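Local coordinates for protein 2-hydroxyisobutanoyl-CoA mutase large subunit (Aquincola tertiaricarbonis, PDB 4R3U) that catalyses, together with its small cobalamin-binding subunit, the B12-dependent interconversion of 2-hydroxyisobutyryl-CoA and (S)-3-hydroxybutyryl-CoA, at residues V301-F306 / Q343-T348; S262-E267 / F307-K312; L376-Y381 / K394-T399; Y216-E221 / Y255-A260. One frame throughout, in Å; residues are numbered along the deposited sequence.

Contact 1. Residues V301-F306 / Q343-T348; sequences VSQGDF and QTAAAT. With 5AD (5'-deoxyadenosine), chain G.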
# COMPACT_ATOMS: atom_id res chain seq x y z
N VAL A 301 9.38 -10.72 -10.61
CA VAL A 301 9.37 -9.74 -9.53
C VAL A 301 8.17 -8.79 -9.79
O VAL A 301 7.70 -8.66 -10.93
CB VAL A 301 10.72 -8.92 -9.48
CG1 VAL A 301 10.88 -8.00 -10.69
CG2 VAL A 301 10.87 -8.14 -8.19
N SER A 302 7.74 -8.09 -8.73
CA SER A 302 6.80 -6.99 -8.82
C SER A 302 7.63 -5.84 -8.30
O SER A 302 7.87 -5.73 -7.08
CB SER A 302 5.57 -7.21 -7.96
OG SER A 302 4.75 -6.07 -8.11
N GLN A 303 8.20 -5.07 -9.23
CA GLN A 303 9.06 -3.93 -8.93
C GLN A 303 8.26 -2.69 -8.60
O GLN A 303 7.01 -2.75 -8.54
CB GLN A 303 10.10 -3.67 -10.04
CG GLN A 303 11.52 -4.10 -9.68
CD GLN A 303 12.34 -3.06 -8.93
OE1 GLN A 303 12.02 -1.85 -8.83
NE2 GLN A 303 13.47 -3.50 -8.41
N GLY A 304 9.02 -1.60 -8.34
CA GLY A 304 8.53 -0.33 -7.87
C GLY A 304 7.70 0.47 -8.81
O GLY A 304 6.94 1.29 -8.32
N ASP A 305 7.88 0.34 -10.16
CA ASP A 305 7.06 1.17 -11.05
C ASP A 305 5.71 0.50 -11.20
O ASP A 305 5.56 -0.48 -11.96
CB ASP A 305 7.72 1.47 -12.41
CG ASP A 305 7.13 2.67 -13.15
OD1 ASP A 305 5.88 2.68 -13.38
OD2 ASP A 305 7.91 3.57 -13.54
N PHE A 306 4.75 0.99 -10.40
CA PHE A 306 3.41 0.45 -10.31
C PHE A 306 2.77 -0.01 -11.63
O PHE A 306 2.41 -1.18 -11.75
CB PHE A 306 2.51 1.41 -9.52
CG PHE A 306 1.15 0.84 -9.19
CD1 PHE A 306 0.99 -0.04 -8.12
CD2 PHE A 306 0.03 1.18 -9.95
CE1 PHE A 306 -0.26 -0.58 -7.83
CE2 PHE A 306 -1.23 0.66 -9.64
CZ PHE A 306 -1.36 -0.22 -8.58
N GLN A 343 7.17 -12.33 -6.54
CA GLN A 343 7.75 -11.89 -5.29
C GLN A 343 7.94 -10.41 -5.47
O GLN A 343 8.33 -9.97 -6.55
CB GLN A 343 9.07 -12.60 -4.98
CG GLN A 343 9.64 -12.26 -3.59
CD GLN A 343 10.87 -13.06 -3.22
OE1 GLN A 343 11.22 -14.07 -3.84
NE2 GLN A 343 11.55 -12.64 -2.19
N THR A 344 7.65 -9.64 -4.41
CA THR A 344 7.82 -8.20 -4.42
C THR A 344 9.32 -7.90 -4.45
O THR A 344 10.12 -8.75 -4.01
CB THR A 344 7.00 -7.56 -3.27
OG1 THR A 344 7.49 -8.00 -2.01
CG2 THR A 344 5.50 -7.87 -3.38
N ALA A 345 9.72 -6.73 -5.04
CA ALA A 345 11.13 -6.37 -5.15
C ALA A 345 11.83 -6.05 -3.84
O ALA A 345 11.69 -4.96 -3.27
CB ALA A 345 11.30 -5.22 -6.13
N ALA A 346 12.65 -7.00 -3.40
CA ALA A 346 13.48 -6.92 -2.21
C ALA A 346 14.55 -5.78 -2.38
O ALA A 346 14.85 -5.07 -1.41
CB ALA A 346 14.14 -8.25 -2.03
N ALA A 347 15.06 -5.57 -3.63
CA ALA A 347 16.04 -4.54 -3.92
C ALA A 347 15.53 -3.07 -3.68
O ALA A 347 16.36 -2.15 -3.56
CB ALA A 347 16.60 -4.71 -5.33
N THR A 348 14.18 -2.87 -3.59
CA THR A 348 13.58 -1.55 -3.34
C THR A 348 13.50 -1.20 -1.83
O THR A 348 13.26 -0.04 -1.47
CB THR A 348 12.20 -1.45 -3.92
OG1 THR A 348 11.36 -2.37 -3.25
CG2 THR A 348 12.15 -1.65 -5.41
N1 5AD G . 13.31 -17.07 4.92
C2 5AD G . 12.48 -16.13 4.31
N3 5AD G . 12.97 -15.40 3.20
C4 5AD G . 14.19 -15.69 2.70
N9 5AD G . 14.90 -15.17 1.70
C8 5AD G . 16.02 -15.90 1.58
N7 5AD G . 16.07 -16.79 2.55
C5 5AD G . 14.92 -16.68 3.25
C6 5AD G . 14.48 -17.36 4.32
N6 5AD G . 15.30 -18.27 4.80
C1' 5AD G . 14.50 -14.26 0.61
C2' 5AD G . 14.24 -12.85 1.00
C3' 5AD G . 14.68 -12.10 -0.25
C4' 5AD G . 15.18 -13.16 -1.23
C5' 5AD G . 16.46 -12.69 -1.89
O4' 5AD G . 15.55 -14.21 -0.37
O2' 5AD G . 12.83 -12.67 1.17
O3' 5AD G . 13.55 -11.38 -0.78
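S302 pairs with T344 and V301 with Q343 where the parallel barrel strands 298-302 and 340-344 end. S302 N donates to Q343 O (2.9 Å), and S302 O accepts from A345 N (2.9 Å); both bonds are bent, with 142° at the hydrogen. V301 CA adds a CA-H...O contact to Q343 O, and V301 CG2 packs on A345 CB at 3.6 Å. Past the strand, Q303 bends at chi2 (-86°), which lays CD beside A345 CB and T348 CG2. Its OE1 comes to 3.4 Å from T348 CG2 and takes a nearly straight bond from G304 N (3.1 Å) that arrives above the amide plane. An alanine in place of Q303 would probably open a gap beside A345 and T348 and leave G304 N without this acceptor. A345 O is gripped twice, by T348 OG1 (2.6 Å) and T348 N. Q364 serves two hydroxyls, its O bonding S302 OG and its NE2 bonding T348 OG1. The extended Q343 side chain leads away to N379 OD1, to which its NE2 is hydrogen-bonded, and NE2 lies 2.8 Å from O3' of 5'-deoxyadenosine. Backbone pairing thus fixes the strand end, while the Q343 amide is turned to the nucleoside pocket.

Contact 2. Residues S262-E267 / F307-K312; sequences SSPLQE and FEEVAK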
# COMPACT_ATOMS: atom_id res chain seq x y z
N SER A 262 18.75 -5.91 -13.42
CA SER A 262 18.18 -5.73 -14.76
C SER A 262 17.01 -4.76 -14.79
O SER A 262 16.44 -4.39 -13.76
CB SER A 262 17.74 -7.07 -15.36
OG SER A 262 16.36 -7.36 -15.13
N SER A 263 16.64 -4.38 -15.99
CA SER A 263 15.47 -3.57 -16.23
C SER A 263 14.29 -4.55 -16.34
O SER A 263 14.51 -5.73 -16.64
CB SER A 263 15.64 -2.83 -17.56
OG SER A 263 15.73 -3.79 -18.60
N PRO A 264 13.02 -4.08 -16.18
CA PRO A 264 11.88 -4.97 -16.42
C PRO A 264 11.86 -5.59 -17.85
O PRO A 264 11.40 -6.71 -18.01
CB PRO A 264 10.68 -4.04 -16.20
CG PRO A 264 11.20 -3.01 -15.25
CD PRO A 264 12.57 -2.74 -15.76
N LEU A 265 12.40 -4.89 -18.85
CA LEU A 265 12.50 -5.39 -20.23
C LEU A 265 13.51 -6.53 -20.33
O LEU A 265 13.24 -7.52 -21.01
CB LEU A 265 12.85 -4.27 -21.23
CG LEU A 265 12.96 -4.68 -22.72
CD1 LEU A 265 11.65 -5.29 -23.24
CD2 LEU A 265 13.42 -3.53 -23.57
N GLN A 266 14.67 -6.40 -19.67
CA GLN A 266 15.69 -7.45 -19.64
C GLN A 266 15.15 -8.66 -18.89
O GLN A 266 15.28 -9.79 -19.35
CB GLN A 266 17.00 -6.95 -19.02
CG GLN A 266 17.77 -5.97 -19.91
CD GLN A 266 18.68 -5.05 -19.13
OE1 GLN A 266 18.74 -5.07 -17.91
NE2 GLN A 266 19.35 -4.17 -19.82
N GLU A 267 14.43 -8.41 -17.80
CA GLU A 267 13.80 -9.46 -17.01
C GLU A 267 12.86 -10.30 -17.88
O GLU A 267 13.09 -11.51 -18.04
CB GLU A 267 13.04 -8.85 -15.83
CG GLU A 267 12.26 -9.92 -15.09
CD GLU A 267 11.26 -9.48 -14.06
OE1 GLU A 267 11.01 -8.26 -13.95
OE2 GLU A 267 10.69 -10.37 -13.38
N PHE A 307 2.64 0.90 -12.62
CA PHE A 307 2.02 0.61 -13.91
C PHE A 307 2.87 -0.17 -14.87
O PHE A 307 2.34 -1.08 -15.51
CB PHE A 307 1.42 1.84 -14.56
CG PHE A 307 0.24 2.37 -13.80
CD1 PHE A 307 -0.96 1.67 -13.78
CD2 PHE A 307 0.33 3.55 -13.07
CE1 PHE A 307 -2.06 2.15 -13.07
CE2 PHE A 307 -0.76 4.02 -12.36
CZ PHE A 307 -1.96 3.33 -12.38
N GLU A 308 4.19 0.13 -14.91
CA GLU A 308 5.15 -0.60 -15.74
C GLU A 308 5.17 -2.14 -15.43
O GLU A 308 5.20 -2.95 -16.35
CB GLU A 308 6.53 -0.00 -15.58
CG GLU A 308 7.67 -0.82 -16.14
CD GLU A 308 8.96 -0.04 -16.16
OE1 GLU A 308 9.48 0.29 -15.06
OE2 GLU A 308 9.40 0.32 -17.28
N GLU A 309 5.13 -2.50 -14.15
CA GLU A 309 5.13 -3.88 -13.67
C GLU A 309 3.89 -4.63 -14.09
O GLU A 309 4.01 -5.75 -14.54
CB GLU A 309 5.35 -3.92 -12.14
CG GLU A 309 6.78 -3.55 -11.80
CD GLU A 309 7.81 -4.49 -12.41
OE1 GLU A 309 7.77 -5.70 -12.08
OE2 GLU A 309 8.66 -4.03 -13.21
N VAL A 310 2.72 -3.98 -14.06
CA VAL A 310 1.45 -4.54 -14.54
C VAL A 310 1.51 -4.75 -16.07
O VAL A 310 1.14 -5.82 -16.57
CB VAL A 310 0.25 -3.64 -14.12
CG1 VAL A 310 -1.06 -4.16 -14.70
CG2 VAL A 310 0.15 -3.51 -12.60
N ALA A 311 2.00 -3.74 -16.81
CA ALA A 311 2.15 -3.78 -18.26
C ALA A 311 3.07 -4.95 -18.66
O ALA A 311 2.78 -5.66 -19.62
CB ALA A 311 2.75 -2.47 -18.74
N LYS A 312 4.17 -5.13 -17.90
CA LYS A 312 5.18 -6.17 -18.08
C LYS A 312 4.56 -7.55 -17.94
O LYS A 312 4.83 -8.42 -18.76
CB LYS A 312 6.30 -5.94 -17.05
CG LYS A 312 7.52 -6.86 -17.19
CD LYS A 312 8.31 -6.92 -15.87
CE LYS A 312 7.66 -7.89 -14.90
NZ LYS A 312 8.23 -7.77 -13.54
O HOH W 1 11.09 -5.72 -13.26
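A buried salt-bridge network of E267, K312 and E309 joins the first turn of helix 264-283 to the first turns of helix 306-327. K312 runs toward the neighbouring helix and bends at chi3 (80°), which turns CE toward E267. Its NZ bonds E267 OE1 at 2.9 Å, coming from above the carboxylate plane, and E309 OE1 at 2.6 Å, on the syn side. V301 O is a third acceptor for the same ammonium. The two carboxylates come as near as 4.5 Å, measured between E267 OE1 and E309 OE1; the lysine charge between them probably offsets their repulsion. A water bridges them as well, donating to E267 OE1 (2.6 Å) and to E309 OE2 (3.0 Å). In the TIM-barrel fold these helices precede and follow strand 298-302, and the network is tied to that strand's end, since E267 OE2 accepts from V301 N and E309 OE1 from Q303 N. Beside the charges, P264 turns CB and CG to helix 306-327: CG lies 3.4 Å from E309 OE2, and CB lies 3.7 Å from K312 CD. E308 crosses the proline at about a right angle, its OE1 touching CG, while its carboxylate is bonded to Y429 OH, T51 OG1 and G53 N. S263 and Q266 form a capping box that starts the proline's helix, with Q266 N donating to S263 OG.

Contact 3. Residues L376-Y381 / K394-T399; sequences LHTNGY and KMALRT. With 5AD (5'-deoxyadenosine), chain G.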
# COMPACT_ATOMS: atom_id res chain seq x y z
N LEU A 376 2.00 -15.55 -4.74
CA LEU A 376 2.70 -14.36 -4.29
C LEU A 376 3.37 -14.48 -2.96
O LEU A 376 2.76 -14.90 -1.98
CB LEU A 376 1.73 -13.15 -4.29
CG LEU A 376 2.24 -11.75 -3.84
CD1 LEU A 376 3.32 -11.22 -4.77
CD2 LEU A 376 1.08 -10.78 -3.72
N HIS A 377 4.65 -14.03 -2.91
CA HIS A 377 5.41 -13.85 -1.71
C HIS A 377 5.56 -12.32 -1.54
O HIS A 377 6.07 -11.62 -2.44
CB HIS A 377 6.82 -14.48 -1.81
CG HIS A 377 7.72 -14.14 -0.64
ND1 HIS A 377 7.85 -15.00 0.45
CD2 HIS A 377 8.47 -13.04 -0.42
CE1 HIS A 377 8.66 -14.37 1.30
NE2 HIS A 377 9.08 -13.21 0.81
N THR A 378 5.16 -11.81 -0.37
CA THR A 378 5.39 -10.42 0.00
C THR A 378 6.60 -10.41 0.95
O THR A 378 6.67 -11.24 1.87
CB THR A 378 4.14 -9.77 0.61
OG1 THR A 378 3.44 -10.72 1.40
CG2 THR A 378 3.22 -9.19 -0.44
N ASN A 379 7.55 -9.47 0.74
CA ASN A 379 8.73 -9.42 1.58
C ASN A 379 8.42 -8.86 2.96
O ASN A 379 7.37 -8.22 3.12
CB ASN A 379 9.86 -8.63 0.92
CG ASN A 379 10.27 -9.17 -0.41
OD1 ASN A 379 10.29 -10.38 -0.63
ND2 ASN A 379 10.57 -8.27 -1.33
N GLY A 380 9.30 -9.14 3.93
CA GLY A 380 9.22 -8.64 5.29
C GLY A 380 9.84 -7.25 5.35
O GLY A 380 10.71 -6.92 4.51
N TYR A 381 9.41 -6.42 6.35
CA TYR A 381 9.93 -5.08 6.55
C TYR A 381 11.41 -5.11 6.94
O TYR A 381 12.11 -4.11 6.77
CB TYR A 381 9.08 -4.26 7.54
CG TYR A 381 8.77 -4.99 8.83
CD1 TYR A 381 9.78 -5.27 9.76
CD2 TYR A 381 7.47 -5.35 9.16
CE1 TYR A 381 9.49 -5.93 10.97
CE2 TYR A 381 7.17 -6.00 10.36
CZ TYR A 381 8.18 -6.28 11.27
OH TYR A 381 7.87 -6.91 12.46
N LYS A 394 4.14 -12.38 9.21
CA LYS A 394 2.74 -12.16 9.58
C LYS A 394 2.22 -10.88 8.90
O LYS A 394 1.17 -10.92 8.27
CB LYS A 394 2.62 -12.05 11.10
CG LYS A 394 1.30 -12.58 11.66
CD LYS A 394 0.84 -11.88 12.95
CE LYS A 394 1.83 -11.71 14.07
NZ LYS A 394 1.20 -11.04 15.23
N MET A 395 3.02 -9.77 8.95
CA MET A 395 2.67 -8.49 8.33
C MET A 395 2.57 -8.62 6.80
O MET A 395 1.64 -8.04 6.19
CB MET A 395 3.65 -7.40 8.75
CG MET A 395 3.39 -6.01 8.10
SD MET A 395 1.80 -5.27 8.50
CE MET A 395 1.94 -5.07 10.30
N ALA A 396 3.48 -9.43 6.20
CA ALA A 396 3.50 -9.71 4.77
C ALA A 396 2.25 -10.45 4.36
O ALA A 396 1.69 -10.15 3.31
CB ALA A 396 4.74 -10.48 4.41
N LEU A 397 1.75 -11.38 5.20
CA LEU A 397 0.51 -12.10 4.93
C LEU A 397 -0.72 -11.18 5.11
O LEU A 397 -1.60 -11.22 4.26
CB LEU A 397 0.39 -13.36 5.81
CG LEU A 397 1.28 -14.53 5.40
CD1 LEU A 397 1.48 -15.51 6.55
CD2 LEU A 397 0.72 -15.23 4.16
N ARG A 398 -0.74 -10.32 6.16
CA ARG A 398 -1.85 -9.38 6.39
C ARG A 398 -2.02 -8.43 5.22
O ARG A 398 -3.15 -8.07 4.86
CB ARG A 398 -1.68 -8.62 7.73
CG ARG A 398 -1.74 -9.47 8.99
CD ARG A 398 -3.08 -10.12 9.28
NE ARG A 398 -2.97 -11.04 10.41
CZ ARG A 398 -2.81 -12.36 10.30
NH1 ARG A 398 -2.77 -12.94 9.11
NH2 ARG A 398 -2.71 -13.11 11.39
N THR A 399 -0.88 -8.05 4.59
CA THR A 399 -0.81 -7.19 3.41
C THR A 399 -1.62 -7.83 2.28
O THR A 399 -2.50 -7.18 1.69
CB THR A 399 0.67 -6.94 3.01
OG1 THR A 399 1.38 -6.40 4.13
CG2 THR A 399 0.81 -6.03 1.80
N1 5AD G . 13.31 -17.07 4.92
C2 5AD G . 12.48 -16.13 4.31
N3 5AD G . 12.97 -15.40 3.20
C4 5AD G . 14.19 -15.69 2.70
N9 5AD G . 14.90 -15.17 1.70
C8 5AD G . 16.02 -15.90 1.58
N7 5AD G . 16.07 -16.79 2.55
C5 5AD G . 14.92 -16.68 3.25
C6 5AD G . 14.48 -17.36 4.32
N6 5AD G . 15.30 -18.27 4.80
C1' 5AD G . 14.50 -14.26 0.61
C2' 5AD G . 14.24 -12.85 1.00
C3' 5AD G . 14.68 -12.10 -0.25
C4' 5AD G . 15.18 -13.16 -1.23
C5' 5AD G . 16.46 -12.69 -1.89
O4' 5AD G . 15.55 -14.21 -0.37
O2' 5AD G . 12.83 -12.67 1.17
O3' 5AD G . 13.55 -11.38 -0.78
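T378 meets A396 through CB and OG1, just past the end of strand 375-377. CB lies 3.7 Å from A396 O and a little farther from A396 CB. OG1 is held between the backbone N and the carbonyl carbon (chi1 36°) and donates to A396 O at 2.7 Å. The hydroxyl comes in over the peptide group, 60° out of the carbonyl plane, and its OG1 also passes 3.3 Å from A396 CB. Q400 NE2 is a second partner of OG1. The other branch, CG2, only grazes A396 O at 4.2 Å; T378 also packs on T361 and A365 of helix 357-370. Strand 375-377 is the last of the parallel TIM-barrel strands in the chain and lies beside the first, 97-102; the contact fastens the loop at its C-terminal end to helix 390-405, the next helix in the chain. That loop borders the nucleoside pocket: N379 OD1 stands 3.4 Å from O3' of 5'-deoxyadenosine, and H377 NE2 stands 3.8 Å from its O2'. N379 OD1 also sits in plane at the edge of the H377 ring, while N379 ND2 donates to T344 O and H377 ND1 is bonded to I101 N. Farther along, Y381 crosses M395 at about a right angle, with CE2 4.1 Å from M395 CB. M395 O takes both T399 N and T399 OG1, which reach it from opposite faces of its plane. M395 further packs on M355 of the second subunit, where E485 forms salt bridges with R398 and K394.

Contact 4. Residues Y216-E221 / Y255-A260; sequences YMAQKE and YHISEA. With 3HC (3-hydroxybutanoyl-coenzyme A), chain E.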
# COMPACT_ATOMS: atom_id res chain seq x y z
N TYR A 216 23.33 -19.06 -14.47
CA TYR A 216 24.52 -18.58 -15.17
C TYR A 216 24.42 -17.07 -15.41
O TYR A 216 25.40 -16.34 -15.27
CB TYR A 216 24.74 -19.34 -16.49
CG TYR A 216 24.99 -20.82 -16.30
CD1 TYR A 216 26.15 -21.28 -15.69
CD2 TYR A 216 24.06 -21.76 -16.73
CE1 TYR A 216 26.37 -22.65 -15.49
CE2 TYR A 216 24.27 -23.13 -16.54
CZ TYR A 216 25.42 -23.57 -15.91
OH TYR A 216 25.62 -24.92 -15.71
N MET A 217 23.22 -16.62 -15.76
CA MET A 217 22.85 -15.26 -16.06
C MET A 217 22.85 -14.38 -14.78
O MET A 217 23.36 -13.26 -14.80
CB MET A 217 21.42 -15.25 -16.63
CG MET A 217 21.30 -15.54 -18.08
SD MET A 217 19.64 -15.02 -18.61
CE MET A 217 19.59 -15.77 -20.20
N ALA A 218 22.20 -14.86 -13.70
CA ALA A 218 21.97 -14.04 -12.51
C ALA A 218 22.12 -14.63 -11.12
O ALA A 218 22.70 -13.95 -10.30
CB ALA A 218 20.61 -13.34 -12.62
N GLN A 219 21.51 -15.78 -10.79
CA GLN A 219 21.55 -16.24 -9.39
C GLN A 219 22.86 -16.87 -8.89
O GLN A 219 23.16 -16.85 -7.69
CB GLN A 219 20.27 -16.97 -8.98
CG GLN A 219 20.28 -17.36 -7.49
CD GLN A 219 18.94 -17.66 -6.94
OE1 GLN A 219 18.54 -17.04 -5.97
NE2 GLN A 219 18.23 -18.63 -7.53
N LYS A 220 23.68 -17.36 -9.84
CA LYS A 220 25.03 -17.89 -9.63
C LYS A 220 25.14 -19.21 -8.81
O LYS A 220 26.18 -19.48 -8.18
CB LYS A 220 25.98 -16.77 -9.16
CG LYS A 220 25.86 -15.47 -9.95
CD LYS A 220 26.27 -15.59 -11.42
CE LYS A 220 26.12 -14.30 -12.16
NZ LYS A 220 27.44 -13.67 -12.39
N GLU A 221 24.10 -20.05 -8.89
CA GLU A 221 24.10 -21.37 -8.26
C GLU A 221 24.27 -22.40 -9.36
O GLU A 221 23.36 -22.63 -10.14
CB GLU A 221 22.80 -21.64 -7.47
CG GLU A 221 22.47 -20.56 -6.45
CD GLU A 221 21.09 -20.65 -5.84
OE1 GLU A 221 20.34 -21.59 -6.19
OE2 GLU A 221 20.75 -19.76 -5.03
N TYR A 255 12.77 -12.93 -11.76
CA TYR A 255 13.03 -12.32 -10.47
C TYR A 255 14.53 -12.00 -10.21
O TYR A 255 14.89 -10.86 -9.89
CB TYR A 255 12.45 -13.18 -9.32
CG TYR A 255 12.61 -12.54 -7.96
CD1 TYR A 255 11.71 -11.58 -7.50
CD2 TYR A 255 13.72 -12.83 -7.16
CE1 TYR A 255 11.91 -10.91 -6.29
CE2 TYR A 255 13.93 -12.17 -5.94
CZ TYR A 255 13.02 -11.21 -5.51
OH TYR A 255 13.21 -10.57 -4.30
N HIS A 256 15.38 -13.03 -10.34
CA HIS A 256 16.81 -12.97 -10.08
C HIS A 256 17.53 -12.10 -11.07
O HIS A 256 18.51 -11.47 -10.69
CB HIS A 256 17.38 -14.39 -10.04
CG HIS A 256 16.50 -15.36 -9.33
ND1 HIS A 256 15.47 -16.03 -10.00
CD2 HIS A 256 16.48 -15.72 -8.03
CE1 HIS A 256 14.89 -16.79 -9.08
NE2 HIS A 256 15.47 -16.64 -7.88
N ILE A 257 17.05 -12.08 -12.35
CA ILE A 257 17.60 -11.24 -13.41
C ILE A 257 17.36 -9.78 -12.98
O ILE A 257 18.30 -8.98 -12.98
CB ILE A 257 17.01 -11.61 -14.82
CG1 ILE A 257 17.50 -13.02 -15.29
CG2 ILE A 257 17.34 -10.53 -15.90
CD1 ILE A 257 16.55 -13.74 -16.26
N SER A 258 16.11 -9.46 -12.55
CA SER A 258 15.78 -8.11 -12.06
C SER A 258 16.64 -7.74 -10.84
O SER A 258 17.28 -6.68 -10.81
CB SER A 258 14.30 -8.02 -11.69
OG SER A 258 13.98 -6.68 -11.35
N GLU A 259 16.62 -8.61 -9.82
CA GLU A 259 17.34 -8.42 -8.56
C GLU A 259 18.88 -8.34 -8.71
O GLU A 259 19.54 -7.71 -7.86
CB GLU A 259 16.89 -9.44 -7.53
CG GLU A 259 15.45 -9.21 -7.08
CD GLU A 259 15.27 -8.15 -6.02
OE1 GLU A 259 14.48 -7.21 -6.26
OE2 GLU A 259 15.94 -8.25 -4.97
N ALA A 260 19.42 -8.93 -9.80
CA ALA A 260 20.84 -8.85 -10.17
C ALA A 260 21.15 -7.44 -10.76
O ALA A 260 22.32 -7.14 -11.02
CB ALA A 260 21.19 -9.94 -11.17
N1A 3HC E . -10.65 -21.41 -11.28
C2A 3HC E . -10.57 -22.89 -11.27
N3A 3HC E . -9.25 -23.36 -10.83
C4A 3HC E . -8.26 -22.50 -10.48
C5A 3HC E . -8.43 -21.16 -10.53
C6A 3HC E . -9.61 -20.64 -10.94
N6A 3HC E . -9.71 -19.31 -10.98
N7A 3HC E . -7.29 -20.60 -10.11
C8A 3HC E . -6.44 -21.58 -9.80
N9A 3HC E . -7.03 -22.74 -10.05
C1B 3HC E . -6.49 -24.13 -9.88
C2B 3HC E . -5.31 -24.42 -10.79
O2B 3HC E . -5.74 -24.89 -12.07
C3B 3HC E . -4.56 -25.48 -10.01
O3B 3HC E . -5.16 -26.78 -10.20
P3B 3HC E . -4.30 -28.12 -10.48
O7A 3HC E . -3.46 -28.24 -9.27
O8A 3HC E . -5.36 -29.15 -10.60
O9A 3HC E . -3.59 -27.79 -11.74
C4B 3HC E . -4.78 -25.07 -8.55
O4B 3HC E . -5.99 -24.26 -8.52
C5B 3HC E . -3.56 -24.31 -8.00
O5B 3HC E . -3.50 -22.98 -8.57
P1A 3HC E . -2.28 -22.45 -9.51
O1A 3HC E . -1.59 -23.57 -10.20
O2A 3HC E . -2.79 -21.33 -10.33
O3A 3HC E . -1.38 -21.80 -8.31
P2A 3HC E . -0.11 -22.47 -7.55
O4A 3HC E . 0.34 -21.53 -6.51
O5A 3HC E . -0.38 -23.87 -7.17
O6A 3HC E . 0.95 -22.49 -8.73
CBP 3HC E . 2.83 -21.79 -10.08
CCP 3HC E . 1.58 -21.33 -9.30
CDP 3HC E . 2.32 -22.58 -11.29
CEP 3HC E . 3.57 -20.55 -10.61
CAP 3HC E . 3.76 -22.69 -9.20
OAP 3HC E . 4.88 -23.26 -9.91
C9P 3HC E . 4.17 -22.11 -7.81
O9P 3HC E . 3.47 -22.28 -6.82
N8P 3HC E . 5.38 -21.52 -7.75
C7P 3HC E . 5.90 -21.00 -6.48
C6P 3HC E . 7.37 -20.62 -6.64
C5P 3HC E . 7.94 -19.98 -5.37
O5P 3HC E . 7.24 -19.71 -4.39
N4P 3HC E . 9.25 -19.74 -5.45
C3P 3HC E . 10.00 -19.12 -4.37
C2P 3HC E . 11.22 -18.48 -4.97
S1P 3HC E . 12.19 -17.58 -3.73
C1 3HC E . 13.52 -17.04 -4.82
O1 3HC E . 14.03 -17.76 -5.68
C2 3HC E . 13.96 -15.57 -4.70
C3 3HC E . 14.87 -15.33 -3.49
O3 3HC E . 14.19 -15.74 -2.30
C4 3HC E . 16.20 -16.07 -3.63
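A218 is the bump: its CB enters a shallow hollow on helix 255-259 lined by H256 O (3.4 Å), I257 CA (3.8 Å) and the methyl of A260 (CB to CB 3.7 Å). With only methyl groups at A218 and A260, the backbones come close, A218 CA to I257 CA 5.3 Å. To one side, M217 SD rests on I257 CD1 at 4.1 Å. To the other, the extended Q219 lies against the H256 ring, OE1 3.2 Å from CD2, with amide and ring planes 50° apart. E215 OE2 accepts from Q219 NE2, and Q219 OE1 lies 3.4 Å from C4 of the bound 3-hydroxybutanoyl-CoA. Y255 CD2 stands over the rim of one face of the H256 ring. At its edge, H256 NE2 donates in plane to the thioester oxygen O1 of this ligand (2.9 Å, 157°), as it does to O1 of the 2-hydroxyisobutanoyl-CoA also modelled. An alanine in place of H256 would probably leave that oxygen without this donor and open a gap beside the Q219 amide. A218 O is hydrogen-bonded to cobalamin. M217 and I257 both reach helices 264-283 and 454-472, while the H256 ring meets F299 of strand 298-302.

All four contacts are buried, but they serve different layers of the barrel. Contact 1 is strand on strand, held by backbone bonds; contact 2 is helix on helix, held by charges, and is joined to contact 1 because its network bonds V301 and Q303 of the same strand end. Contacts 1 and 3 use neighbouring strands and both reach 5'-deoxyadenosine and the second subunit, where contact 3 adds salt bridges from K394 and R398. Contact 4 relies on close apolar fit and faces the acyl-CoA and cobalamin, with E259 bonding A347 N of contact 1 and I257 O bonding S262 N of contact 2. Contacts 2 and 3 stay apart, nearest atoms about 10 Å.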